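Long-range contacts in RabGDI protein (Plasmodium falciparum 3D7, PDB 3P1W), which probably acts as a Rab GDP-dissociation inhibitor, slowing the release of GDP from Rab GTPases and so taking part in vesicle transport: residues N63-Y68 / Y81-R85; W117-S123 / K245-P251; K317-K321 / V417-K421. All blocks are in the same frame, centred on the assembly; numbering follows the deposited sequence. Where two conformers were deposited one is given.

The three contacts follow one another along a single chain of the Rab GDI family. Contact 1 ties the first turn of helix 64-71 to the loop leading to strand 89-90. Contact 2 pairs strand 117-129 with strand 248-251, and contact 3 pairs the start of strand 320-333 with the end of strand 405-418. Contacts 2 and 3 belong to the same large mixed sheet, yet their centres lie about 35 Å apart on opposite sides of the chain's centre. The centres of contacts 1 and 2 are about 25 Å apart, with about 11 Å between nearest atoms; those of contacts 1 and 3 are about 37 Å apart. Strand 405-418 also carries side chains that touch contact 1.

Contact 1: N63-Y68 / Y81-R85; sequences NLTNLY and YGENR
The capped N-terminus of helix 64-71 is the element that N84 grips, its side-chain amide lying against N63, L64 and T65. Within the helix start, N63 is the N-cap: its OD1 accepts from N66 N at 2.9 Å, nearly along the C=O axis. The cap is reached because CG of N63 sits between the backbone N and the carbonyl carbon (chi1 63°). N84 adds a second amide to this turn. Its OD1 takes the N-H of T65 at 2.9 Å on a lone pair in the carbonyl plane, while its ND2 donates to T65 OG1 at 2.8 Å, the hydroxyl lying in the amide plane. Two nearly straight bonds to one residue thus fix the rotation of the N84 amide. The N63 amide stacks on it with planes 15° apart, N63 CG lying 3.3 Å from N84 OD1. Beyond the polar patch, L64 CD1 packs on Y81 CB at 3.7 Å, and Y68 OH meets the edge of the Y81 ring at CE2, 3.6 Å away. W87 touches L64 and stands edge-to-face to Y81, whose hydroxyl is hydrogen-bonded to E406, and strand 405-418 meets the contact through E407, which touches Y68 and Y81.

Contact 2: W117-S123 / K245-P251; sequences WLVVEGS and KSPFIYP
The W117 indole is held between two residues of the facing strand: P251 CB lies over one face, 4.3 Å above the plane and toward the rim, while P251 CG touches W117 CZ3 at 3.6 Å; I249 CD1 approaches from the other side of the plane, near the rim, 3.4 Å from W117 CE3. The F248 ring receives S123 OG at its edge, near the ring plane. These groups sit on an antiparallel strand pair, 117-119 with 248-251, within the large mixed sheet. With chi1 at 57° and an extended second torsion, the I249 branch carries CD1 out to the indole. L118 and Y250 form a hydrogen-bonded pair, L118 N giving to Y250 O and Y250 N to L118 O, and V120 N donates to F248 O. On the far side of the strand 248-251, I249 pairs through its backbone with I96 of strand 96-97, so this strand lies between two neighbours; Y250 OH reaches D90, and its ring stands edge-to-face to F95 and to H370. Where the strands part after V120, water 1 joins E121 O to K245 O and water 2 joins K245 O to S123 OG. S246 closes the gap directly: its OG donates to V120 O at 2.6 Å and accepts from F248 N at 3.2 Å, an ST turn leading into the strand.

Contact 3: K317-K321 / V417-K421; sequences KNKIK and VSTSK
K321 and V417 lie side by side and point the same way, K321 CE resting 3.8 Å from V417 CG2, on one face of an antiparallel strand pair where strand 320-333 begins and strand 405-418 ends. The lysine turns at its third torsion (chi3 67°), which brings CE alongside the valine methyl. Their backbones form a hydrogen-bonded pair, K321 N to V417 O at 2.9 Å and V417 N to K321 O at 3.0 Å. In the next pair, I320 and S418, the side chains diverge; I320 packs instead on P310, V313 and V429, while I320 CA makes a CA-H...O contact with V417 O. Just past the end of strand 405-418, the T419 side chain is directed at 317-321, its CG2 lying 3.8 Å from the carbonyl carbon of I320. K319 starts away from 417-421, and its NZ forms a salt bridge with D425 and a hydrogen bond to I427 O. K319 O accepts from T419 N at 3.0 Å, the donor lying above the carbonyl plane. One carbonyl earlier, T419 OG1 donates to N318 O at 2.7 Å, likewise from well above the plane.

Contact 1: N63-Y68 / Y81-R85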
ATOM      1  N   ASN A  63      -5.564  15.432  11.289  1.00 26.47           N
ATOM      2  CA  ASN A  63      -4.970  15.915  12.531  1.00 27.70           C
ATOM      3  C   ASN A  63      -5.770  15.404  13.723  1.00 27.64           C
ATOM      4  O   ASN A  63      -6.671  14.591  13.556  1.00 26.50           O
ATOM      5  CB  ASN A  63      -4.831  17.446  12.523  1.00 29.25           C
ATOM      6  CG  ASN A  63      -6.161  18.188  12.452  1.00 29.90           C
ATOM      7  OD1 ASN A  63      -7.239  17.624  12.643  1.00 27.61           O
ATOM      8  ND2 ASN A  63      -6.072  19.493  12.178  1.00 31.45           N
ATOM      9  N   LEU A  64      -5.464  15.873  14.929  1.00 29.11           N
ATOM     10  CA  LEU A  64      -6.195  15.388  16.100  1.00 30.01           C
ATOM     11  C   LEU A  64      -7.658  15.734  16.051  1.00 30.56           C
ATOM     12  O   LEU A  64      -8.496  14.883  16.281  1.00 30.13           O
ATOM     13  CB  LEU A  64      -5.647  15.996  17.389  1.00 31.04           C
ATOM     14  CG  LEU A  64      -4.501  15.340  18.084  1.00 31.66           C
ATOM     15  CD1 LEU A  64      -4.143  16.263  19.257  1.00 32.25           C
ATOM     16  CD2 LEU A  64      -4.871  13.931  18.508  1.00 28.84           C
ATOM     17  N   THR A  65      -7.963  17.013  15.809  1.00 31.74           N
ATOM     18  CA  THR A  65      -9.351  17.464  15.733  1.00 32.30           C
ATOM     19  C   THR A  65     -10.150  16.591  14.787  1.00 31.43           C
ATOM     20  O   THR A  65     -11.249  16.147  15.105  1.00 31.29           O
ATOM     21  CB  THR A  65      -9.433  18.926  15.299  1.00 33.51           C
ATOM     22  OG1 THR A  65      -8.839  19.727  16.320  1.00 36.44           O
ATOM     23  CG2 THR A  65     -10.884  19.376  15.068  1.00 34.50           C
ATOM     24  N   ASN A  66      -9.589  16.318  13.623  1.00 30.54           N
ATOM     25  CA  ASN A  66     -10.346  15.616  12.625  1.00 30.38           C
ATOM     26  C   ASN A  66     -10.405  14.124  12.909  1.00 27.96           C
ATOM     27  O   ASN A  66     -11.421  13.522  12.657  1.00 27.68           O
ATOM     28  CB  ASN A  66      -9.874  15.987  11.224  1.00 31.19           C
ATOM     29  CG  ASN A  66     -10.284  17.407  10.852  1.00 34.50           C
ATOM     30  OD1 ASN A  66     -11.446  17.809  11.030  1.00 39.87           O
ATOM     31  ND2 ASN A  66      -9.337  18.181  10.372  1.00 36.48           N
ATOM     32  N   LEU A  67      -9.362  13.561  13.527  1.00 27.05           N
ATOM     33  CA  LEU A  67      -9.372  12.152  13.907  1.00 25.77           C
ATOM     34  C   LEU A  67     -10.504  11.941  14.904  1.00 25.12           C
ATOM     35  O   LEU A  67     -11.332  11.033  14.755  1.00 22.33           O
ATOM     36  CB  LEU A  67      -8.021  11.769  14.513  1.00 25.75           C
ATOM     37  CG  LEU A  67      -7.746  10.333  14.875  1.00 26.97           C
ATOM     38  CD1 LEU A  67      -7.715   9.472  13.594  1.00 22.88           C
ATOM     39  CD2 LEU A  67      -6.434  10.239  15.664  1.00 29.18           C
ATOM     40  N   TYR A  68     -10.571  12.833  15.898  1.00 25.07           N
ATOM     41  CA  TYR A  68     -11.581  12.724  16.937  1.00 25.84           C
ATOM     42  C   TYR A  68     -12.973  13.037  16.411  1.00 26.05           C
ATOM     43  O   TYR A  68     -13.931  12.356  16.766  1.00 25.72           O
ATOM     44  CB  TYR A  68     -11.204  13.591  18.178  1.00 26.53           C
ATOM     45  CG  TYR A  68     -10.403  12.810  19.205  1.00 25.98           C
ATOM     46  CD1 TYR A  68      -9.048  12.530  19.005  1.00 26.44           C
ATOM     47  CD2 TYR A  68     -11.009  12.310  20.349  1.00 24.24           C
ATOM     48  CE1 TYR A  68      -8.318  11.757  19.915  1.00 24.81           C
ATOM     49  CE2 TYR A  68     -10.285  11.557  21.266  1.00 25.45           C
ATOM     50  CZ  TYR A  68      -8.947  11.283  21.043  1.00 24.51           C
ATOM     51  OH  TYR A  68      -8.239  10.544  21.950  1.00 26.88           O
ATOM     52  N   TYR A  81      -2.108  14.928  24.205  1.00 36.88           N
ATOM     53  CA  TYR A  81      -1.736  14.762  22.799  1.00 35.24           C
ATOM     54  C   TYR A  81      -1.280  16.055  22.147  1.00 36.15           C
ATOM     55  O   TYR A  81      -0.771  16.037  21.033  1.00 35.37           O
ATOM     56  CB  TYR A  81      -2.877  14.117  22.006  1.00 33.77           C
ATOM     57  CG  TYR A  81      -3.169  12.705  22.443  1.00 31.74           C
ATOM     58  CD1 TYR A  81      -2.159  11.893  22.960  1.00 31.19           C
ATOM     59  CD2 TYR A  81      -4.441  12.165  22.325  1.00 29.69           C
ATOM     60  CE1 TYR A  81      -2.406  10.603  23.350  1.00 30.17           C
ATOM     61  CE2 TYR A  81      -4.699  10.866  22.726  1.00 28.90           C
ATOM     62  CZ  TYR A  81      -3.670  10.090  23.234  1.00 28.65           C
ATOM     63  OH  TYR A  81      -3.899   8.802  23.647  1.00 27.36           O
ATOM     64  N   GLY A  82      -1.456  17.175  22.841  1.00 38.30           N
ATOM     65  CA  GLY A  82      -0.868  18.428  22.396  1.00 39.93           C
ATOM     66  C   GLY A  82      -1.589  19.000  21.196  1.00 39.57           C
ATOM     67  O   GLY A  82      -2.792  18.783  21.026  1.00 38.88           O
ATOM     68  N   GLU A  83      -0.852  19.738  20.368  1.00 40.45           N
ATOM     69  CA  GLU A  83      -1.445  20.533  19.290  1.00 41.35           C
ATOM     70  C   GLU A  83      -1.615  19.756  18.002  1.00 38.98           C
ATOM     71  O   GLU A  83      -0.851  18.846  17.721  1.00 38.51           O
ATOM     72  CB  GLU A  83      -0.578  21.758  18.982  1.00 43.31           C
ATOM     73  CG  GLU A  83      -0.612  22.835  20.047  1.00 48.47           C
ATOM     74  CD  GLU A  83       0.386  23.934  19.767  1.00 54.32           C
ATOM     75  OE1 GLU A  83       1.613  23.665  19.832  1.00 57.50           O
ATOM     76  OE2 GLU A  83      -0.060  25.063  19.483  1.00 58.45           O
ATOM     77  N   ASN A  84      -2.591  20.179  17.202  1.00 38.22           N
ATOM     78  CA  ASN A  84      -2.877  19.566  15.908  1.00 36.98           C
ATOM     79  C   ASN A  84      -1.685  19.417  14.957  1.00 37.10           C
ATOM     80  O   ASN A  84      -1.608  18.423  14.230  1.00 35.37           O
ATOM     81  CB  ASN A  84      -3.981  20.347  15.193  1.00 37.02           C
ATOM     82  CG  ASN A  84      -5.367  19.878  15.569  1.00 37.31           C
ATOM     83  OD1 ASN A  84      -5.626  18.678  15.632  1.00 36.28           O
ATOM     84  ND2 ASN A  84      -6.292  20.824  15.758  1.00 39.58           N
ATOM     85  N   ARG A  85      -0.758  20.378  14.963  1.00 38.53           N
ATOM     86  CA  ARG A  85       0.335  20.380  13.972  1.00 38.79           C
ATOM     87  C   ARG A  85       1.279  19.163  14.061  1.00 37.27           C
ATOM     88  O   ARG A  85       1.975  18.849  13.101  1.00 37.84           O
ATOM     89  CB  ARG A  85       1.143  21.692  14.046  1.00 41.67           C
ATOM     90  CG  ARG A  85       1.968  21.850  15.300  1.00 45.07           C
ATOM     91  CD  ARG A  85       2.331  23.313  15.557  1.00 51.18           C
ATOM     92  NE  ARG A  85       2.999  23.438  16.848  1.00 55.42           N
ATOM     93  CZ  ARG A  85       4.279  23.142  17.069  1.00 59.36           C
ATOM     94  NH1 ARG A  85       4.786  23.272  18.291  1.00 60.85           N
ATOM     95  NH2 ARG A  85       5.060  22.708  16.079  1.00 60.23           N
TER

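Contact 2: W117-S123 / K245-P251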
ATOM      1  N   TRP A 117      11.620  12.145   2.106  1.00 41.58           N
ATOM      2  CA  TRP A 117      11.452  10.704   2.300  1.00 40.02           C
ATOM      3  C   TRP A 117      12.319  10.229   3.438  1.00 38.77           C
ATOM      4  O   TRP A 117      13.507  10.587   3.523  1.00 39.50           O
ATOM      5  CB  TRP A 117      11.847   9.967   1.022  1.00 40.58           C
ATOM      6  CG  TRP A 117      10.941  10.313  -0.086  1.00 42.42           C
ATOM      7  CD1 TRP A 117      11.142  11.262  -1.058  1.00 45.60           C
ATOM      8  CD2 TRP A 117       9.652   9.756  -0.326  1.00 42.79           C
ATOM      9  NE1 TRP A 117      10.051  11.310  -1.899  1.00 45.73           N
ATOM     10  CE2 TRP A 117       9.126  10.394  -1.473  1.00 43.97           C
ATOM     11  CE3 TRP A 117       8.885   8.769   0.311  1.00 41.22           C
ATOM     12  CZ2 TRP A 117       7.875  10.075  -1.992  1.00 43.88           C
ATOM     13  CZ3 TRP A 117       7.654   8.451  -0.212  1.00 40.93           C
ATOM     14  CH2 TRP A 117       7.153   9.105  -1.348  1.00 42.05           C
ATOM     15  N   LEU A 118      11.744   9.419   4.318  1.00 35.30           N
ATOM     16  CA  LEU A 118      12.503   8.824   5.394  1.00 34.50           C
ATOM     17  C   LEU A 118      12.286   7.318   5.399  1.00 32.82           C
ATOM     18  O   LEU A 118      11.161   6.844   5.171  1.00 30.16           O
ATOM     19  CB  LEU A 118      12.085   9.438   6.727  1.00 35.29           C
ATOM     20  CG  LEU A 118      12.407  10.937   6.822  1.00 38.31           C
ATOM     21  CD1 LEU A 118      11.559  11.634   7.874  1.00 41.76           C
ATOM     22  CD2 LEU A 118      13.905  11.099   7.110  1.00 41.40           C
ATOM     23  N   VAL A 119      13.360   6.575   5.641  1.00 32.74           N
ATOM     24  CA  VAL A 119      13.301   5.113   5.621  1.00 31.56           C
ATOM     25  C   VAL A 119      12.481   4.610   6.789  1.00 29.89           C
ATOM     26  O   VAL A 119      12.501   5.178   7.887  1.00 30.01           O
ATOM     27  CB  VAL A 119      14.737   4.478   5.634  1.00 33.44           C
ATOM     28  CG1 VAL A 119      15.427   4.689   6.984  1.00 34.34           C
ATOM     29  CG2 VAL A 119      14.697   3.000   5.302  1.00 31.65           C
ATOM     30  N   VAL A 120      11.742   3.540   6.538  1.00 27.09           N
ATOM     31  CA  VAL A 120      11.071   2.813   7.573  1.00 25.14           C
ATOM     32  C   VAL A 120      12.115   1.981   8.283  1.00 25.93           C
ATOM     33  O   VAL A 120      12.888   1.283   7.647  1.00 26.16           O
ATOM     34  CB  VAL A 120       9.957   1.931   6.981  1.00 24.23           C
ATOM     35  CG1 VAL A 120       9.360   0.994   8.032  1.00 22.16           C
ATOM     36  CG2 VAL A 120       8.845   2.850   6.399  1.00 23.09           C
ATOM     37  N   GLU A 121      12.148   2.062   9.602  1.00 26.22           N
ATOM     38  CA  GLU A 121      13.326   1.591  10.343  1.00 27.89           C
ATOM     39  C   GLU A 121      13.441   0.080  10.451  1.00 28.31           C
ATOM     40  O   GLU A 121      14.541  -0.431  10.692  1.00 30.08           O
ATOM     41  CB  GLU A 121      13.409   2.235  11.729  1.00 28.61           C
ATOM     42  CG  GLU A 121      13.695   3.723  11.662  1.00 31.11           C
ATOM     43  CD  GLU A 121      14.043   4.341  13.008  1.00 33.65           C
ATOM     44  OE1 GLU A 121      13.775   3.745  14.073  1.00 34.80           O
ATOM     45  OE2 GLU A 121      14.588   5.455  12.997  1.00 36.52           O
ATOM     46  N   GLY A 122      12.343  -0.646  10.271  1.00 26.82           N
ATOM     47  CA  GLY A 122      12.432  -2.086  10.285  1.00 27.30           C
ATOM     48  C   GLY A 122      11.305  -2.823   9.617  1.00 26.10           C
ATOM     49  O   GLY A 122      10.210  -2.308   9.467  1.00 25.01           O
ATOM     50  N   SER A 123      11.619  -4.041   9.210  1.00 26.52           N
ATOM     51  CA  SER A 123      10.674  -4.937   8.556  1.00 26.06           C
ATOM     52  C   SER A 123      10.662  -6.227   9.347  1.00 24.31           C
ATOM     53  O   SER A 123      11.738  -6.811   9.579  1.00 24.73           O
ATOM     54  CB  SER A 123      11.159  -5.248   7.147  1.00 27.68           C
ATOM     55  OG  SER A 123      11.588  -4.082   6.463  1.00 32.81           O
ATOM     56  N   LYS A 245      18.281   0.314   6.426  1.00 38.19           N
ATOM     57  CA  LYS A 245      17.474  -0.168   7.512  1.00 35.82           C
ATOM     58  C   LYS A 245      16.344  -1.089   7.012  1.00 33.83           C
ATOM     59  O   LYS A 245      16.031  -2.093   7.649  1.00 32.65           O
ATOM     60  CB  LYS A 245      16.876   1.014   8.293  1.00 35.39           C
ATOM     61  CG  LYS A 245      17.945   1.981   8.896  1.00 36.65           C
ATOM     62  CD  LYS A 245      17.342   2.803  10.045  1.00 37.01           C
ATOM     63  CE  LYS A 245      18.411   3.562  10.841  1.00 38.69           C
ATOM     64  NZ  LYS A 245      19.008   4.595  10.018  1.00 38.49           N
ATOM     65  N   SER A 246      15.719  -0.704   5.907  1.00 32.04           N
ATOM     66  CA  SER A 246      14.688  -1.525   5.259  1.00 30.36           C
ATOM     67  C   SER A 246      14.575  -1.092   3.807  1.00 30.37           C
ATOM     68  O   SER A 246      15.157  -0.069   3.418  1.00 30.91           O
ATOM     69  CB  SER A 246      13.345  -1.351   5.981  1.00 29.19           C
ATOM     70  OG  SER A 246      12.655  -0.185   5.548  1.00 27.59           O
ATOM     71  N   PRO A 247      13.823  -1.849   2.976  1.00 28.59           N
ATOM     72  CA  PRO A 247      13.622  -1.415   1.597  1.00 28.68           C
ATOM     73  C   PRO A 247      12.395  -0.510   1.404  1.00 26.51           C
ATOM     74  O   PRO A 247      11.971  -0.293   0.276  1.00 26.41           O
ATOM     75  CB  PRO A 247      13.437  -2.739   0.839  1.00 28.77           C
ATOM     76  CG  PRO A 247      12.817  -3.637   1.838  1.00 27.38           C
ATOM     77  CD  PRO A 247      13.278  -3.194   3.211  1.00 28.25           C
ATOM     78  N   PHE A 248      11.840   0.021   2.486  1.00 25.53           N
ATOM     79  CA  PHE A 248      10.625   0.845   2.419  1.00 24.69           C
ATOM     80  C   PHE A 248      10.860   2.268   2.897  1.00 25.41           C
ATOM     81  O   PHE A 248      11.633   2.495   3.840  1.00 26.81           O
ATOM     82  CB  PHE A 248       9.480   0.239   3.255  1.00 22.74           C
ATOM     83  CG  PHE A 248       9.091  -1.130   2.823  1.00 22.61           C
ATOM     84  CD1 PHE A 248       8.205  -1.318   1.773  1.00 21.78           C
ATOM     85  CD2 PHE A 248       9.634  -2.240   3.451  1.00 23.53           C
ATOM     86  CE1 PHE A 248       7.882  -2.613   1.349  1.00 23.07           C
ATOM     87  CE2 PHE A 248       9.296  -3.532   3.036  1.00 24.39           C
ATOM     88  CZ  PHE A 248       8.421  -3.709   1.999  1.00 24.83           C
ATOM     89  N   ILE A 249      10.160   3.201   2.246  1.00 26.24           N
ATOM     90  CA  ILE A 249      10.146   4.612   2.633  1.00 26.79           C
ATOM     91  C   ILE A 249       8.734   5.122   2.810  1.00 25.95           C
ATOM     92  O   ILE A 249       7.756   4.505   2.348  1.00 24.22           O
ATOM     93  CB  ILE A 249      10.893   5.516   1.615  1.00 28.33           C
ATOM     94  CG1 ILE A 249      10.307   5.381   0.200  1.00 28.35           C
ATOM     95  CG2 ILE A 249      12.382   5.176   1.647  1.00 28.93           C
ATOM     96  CD1 ILE A 249      10.991   6.314  -0.846  1.00 31.37           C
ATOM     97  N   TYR A 250       8.649   6.278   3.471  1.00 26.03           N
ATOM     98  CA  TYR A 250       7.390   6.931   3.772  1.00 24.89           C
ATOM     99  C   TYR A 250       7.707   8.417   3.924  1.00 26.36           C
ATOM    100  O   TYR A 250       8.783   8.773   4.415  1.00 27.25           O
ATOM    101  CB  TYR A 250       6.841   6.356   5.072  1.00 24.50           C
ATOM    102  CG  TYR A 250       5.455   6.762   5.540  1.00 21.74           C
ATOM    103  CD1 TYR A 250       4.302   6.336   4.886  1.00 23.61           C
ATOM    104  CD2 TYR A 250       5.299   7.469   6.723  1.00 24.70           C
ATOM    105  CE1 TYR A 250       3.061   6.666   5.379  1.00 22.45           C
ATOM    106  CE2 TYR A 250       4.063   7.797   7.216  1.00 24.71           C
ATOM    107  CZ  TYR A 250       2.956   7.412   6.549  1.00 24.08           C
ATOM    108  OH  TYR A 250       1.732   7.761   7.099  1.00 28.84           O
ATOM    109  N   PRO A 251       6.824   9.286   3.430  1.00 27.14           N
ATOM    110  CA  PRO A 251       7.159  10.701   3.457  1.00 29.01           C
ATOM    111  C   PRO A 251       7.043  11.309   4.830  1.00 29.66           C
ATOM    112  O   PRO A 251       6.194  10.912   5.608  1.00 28.01           O
ATOM    113  CB  PRO A 251       6.121  11.352   2.540  1.00 28.68           C
ATOM    114  CG  PRO A 251       5.356  10.271   1.915  1.00 28.15           C
ATOM    115  CD  PRO A 251       5.577   9.015   2.705  1.00 26.54           C
TER
HETATM  116  O   HOH W   1      16.196  -2.419  10.629  1.00 49.80           O
HETATM  117  O   HOH W   2      14.412  -4.284   7.610  1.00 39.09           O

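Contact 3: K317-K321 / V417-K421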
ATOM      1  N   LYS A 317     -25.007   1.557 -13.190  1.00 30.29           N
ATOM      2  CA  LYS A 317     -25.173   0.125 -13.388  1.00 31.38           C
ATOM      3  C   LYS A 317     -23.875  -0.540 -13.840  1.00 30.80           C
ATOM      4  O   LYS A 317     -23.174  -0.010 -14.683  1.00 28.46           O
ATOM      5  CB  LYS A 317     -26.273  -0.075 -14.447  1.00 33.85           C
ATOM      6  CG  LYS A 317     -26.681  -1.486 -14.740  1.00 37.13           C
ATOM      7  CD  LYS A 317     -27.574  -1.588 -15.982  1.00 40.55           C
ATOM      8  CE  LYS A 317     -28.963  -1.025 -15.780  1.00 41.74           C
ATOM      9  NZ  LYS A 317     -29.777  -1.044 -17.067  1.00 44.75           N
ATOM     10  N   ASN A 318     -23.549  -1.685 -13.234  1.00 31.07           N
ATOM     11  CA  ASN A 318     -22.468  -2.552 -13.689  0.50 31.07           C
ATOM     12  C   ASN A 318     -21.122  -1.833 -13.835  1.00 30.14           C
ATOM     13  O   ASN A 318     -20.406  -1.983 -14.839  1.00 31.22           O
ATOM     14  CB  ASN A 318     -22.871  -3.238 -14.995  0.50 32.83           C
ATOM     15  CG  ASN A 318     -22.039  -4.467 -15.281  0.50 33.68           C
ATOM     16  OD1 ASN A 318     -21.537  -5.119 -14.359  0.50 34.46           O
ATOM     17  ND2 ASN A 318     -21.869  -4.784 -16.553  0.50 35.96           N
ATOM     18  N   LYS A 319     -20.779  -1.042 -12.826  1.00 27.95           N
ATOM     19  CA  LYS A 319     -19.498  -0.332 -12.780  1.00 26.56           C
ATOM     20  C   LYS A 319     -18.551  -0.958 -11.774  1.00 25.01           C
ATOM     21  O   LYS A 319     -17.363  -1.082 -12.049  1.00 24.28           O
ATOM     22  CB  LYS A 319     -19.675   1.130 -12.396  1.00 26.26           C
ATOM     23  CG  LYS A 319     -20.367   2.010 -13.443  1.00 25.23           C
ATOM     24  CD  LYS A 319     -19.742   1.894 -14.829  1.00 25.64           C
ATOM     25  CE  LYS A 319     -18.318   2.404 -14.904  1.00 24.38           C
ATOM     26  NZ  LYS A 319     -17.724   2.246 -16.254  1.00 25.11           N
ATOM     27  N   ILE A 320     -19.081  -1.335 -10.622  1.00 24.21           N
ATOM     28  CA  ILE A 320     -18.261  -1.918  -9.560  1.00 23.91           C
ATOM     29  C   ILE A 320     -18.916  -3.153  -8.976  1.00 24.34           C
ATOM     30  O   ILE A 320     -20.141  -3.327  -9.040  1.00 23.72           O
ATOM     31  CB  ILE A 320     -17.975  -0.913  -8.420  1.00 22.38           C
ATOM     32  CG1 ILE A 320     -19.279  -0.335  -7.865  1.00 24.87           C
ATOM     33  CG2 ILE A 320     -17.043   0.200  -8.923  1.00 22.55           C
ATOM     34  CD1 ILE A 320     -19.072   0.756  -6.841  1.00 24.58           C
ATOM     35  N   LYS A 321     -18.074  -3.996  -8.393  1.00 23.76           N
ATOM     36  CA  LYS A 321     -18.503  -5.218  -7.747  1.00 25.27           C
ATOM     37  C   LYS A 321     -17.849  -5.229  -6.374  1.00 23.22           C
ATOM     38  O   LYS A 321     -16.661  -5.003  -6.282  1.00 22.23           O
ATOM     39  CB  LYS A 321     -17.996  -6.373  -8.580  1.00 26.83           C
ATOM     40  CG  LYS A 321     -18.087  -7.781  -8.012  1.00 33.18           C
ATOM     41  CD  LYS A 321     -17.703  -8.797  -9.111  1.00 37.91           C
ATOM     42  CE  LYS A 321     -16.201  -8.712  -9.520  1.00 40.53           C
ATOM     43  NZ  LYS A 321     -15.912  -9.425 -10.827  1.00 44.53           N
ATOM     44  N   VAL A 417     -14.044  -3.604  -6.739  1.00 19.80           N
ATOM     45  CA  VAL A 417     -13.248  -3.613  -7.938  1.00 20.95           C
ATOM     46  C   VAL A 417     -14.125  -3.203  -9.108  1.00 22.27           C
ATOM     47  O   VAL A 417     -15.341  -3.255  -9.033  1.00 20.90           O
ATOM     48  CB  VAL A 417     -12.604  -4.997  -8.198  1.00 21.45           C
ATOM     49  CG1 VAL A 417     -11.636  -5.414  -7.032  1.00 21.14           C
ATOM     50  CG2 VAL A 417     -13.658  -6.090  -8.474  1.00 22.86           C
ATOM     51  N   SER A 418     -13.498  -2.807 -10.195  1.00 24.07           N
ATOM     52  CA  SER A 418     -14.228  -2.409 -11.380  1.00 26.59           C
ATOM     53  C   SER A 418     -14.717  -3.666 -12.092  1.00 27.60           C
ATOM     54  O   SER A 418     -14.099  -4.704 -11.985  1.00 27.47           O
ATOM     55  CB  SER A 418     -13.313  -1.602 -12.280  1.00 27.22           C
ATOM     56  OG  SER A 418     -12.269  -2.437 -12.754  1.00 34.36           O
ATOM     57  N   THR A 419     -15.836  -3.590 -12.804  1.00 29.07           N
ATOM     58  CA  THR A 419     -16.371  -4.771 -13.507  1.00 30.80           C
ATOM     59  C   THR A 419     -15.729  -5.035 -14.880  1.00 33.07           C
ATOM     60  O   THR A 419     -15.934  -6.096 -15.454  1.00 33.82           O
ATOM     61  CB  THR A 419     -17.874  -4.663 -13.709  1.00 31.66           C
ATOM     62  OG1 THR A 419     -18.166  -3.416 -14.327  1.00 30.96           O
ATOM     63  CG2 THR A 419     -18.610  -4.766 -12.378  1.00 31.05           C
ATOM     64  N   SER A 420     -14.978  -4.082 -15.424  1.00 34.19           N
ATOM     65  CA  SER A 420     -14.153  -4.371 -16.603  1.00 36.61           C
ATOM     66  C   SER A 420     -12.928  -3.461 -16.664  1.00 36.15           C
ATOM     67  O   SER A 420     -12.936  -2.350 -16.135  1.00 36.22           O
ATOM     68  CB  SER A 420     -14.956  -4.269 -17.898  1.00 38.89           C
ATOM     69  OG  SER A 420     -15.159  -2.919 -18.267  1.00 40.80           O
ATOM     70  N   LYS A 421     -11.885  -3.950 -17.321  1.00 36.11           N
ATOM     71  CA  LYS A 421     -10.598  -3.249 -17.395  1.00 35.65           C
ATOM     72  C   LYS A 421     -10.614  -2.148 -18.440  1.00 35.33           C
ATOM     73  O   LYS A 421      -9.835  -1.198 -18.353  1.00 34.81           O
ATOM     74  CB  LYS A 421      -9.462  -4.239 -17.722  1.00 36.28           C
TER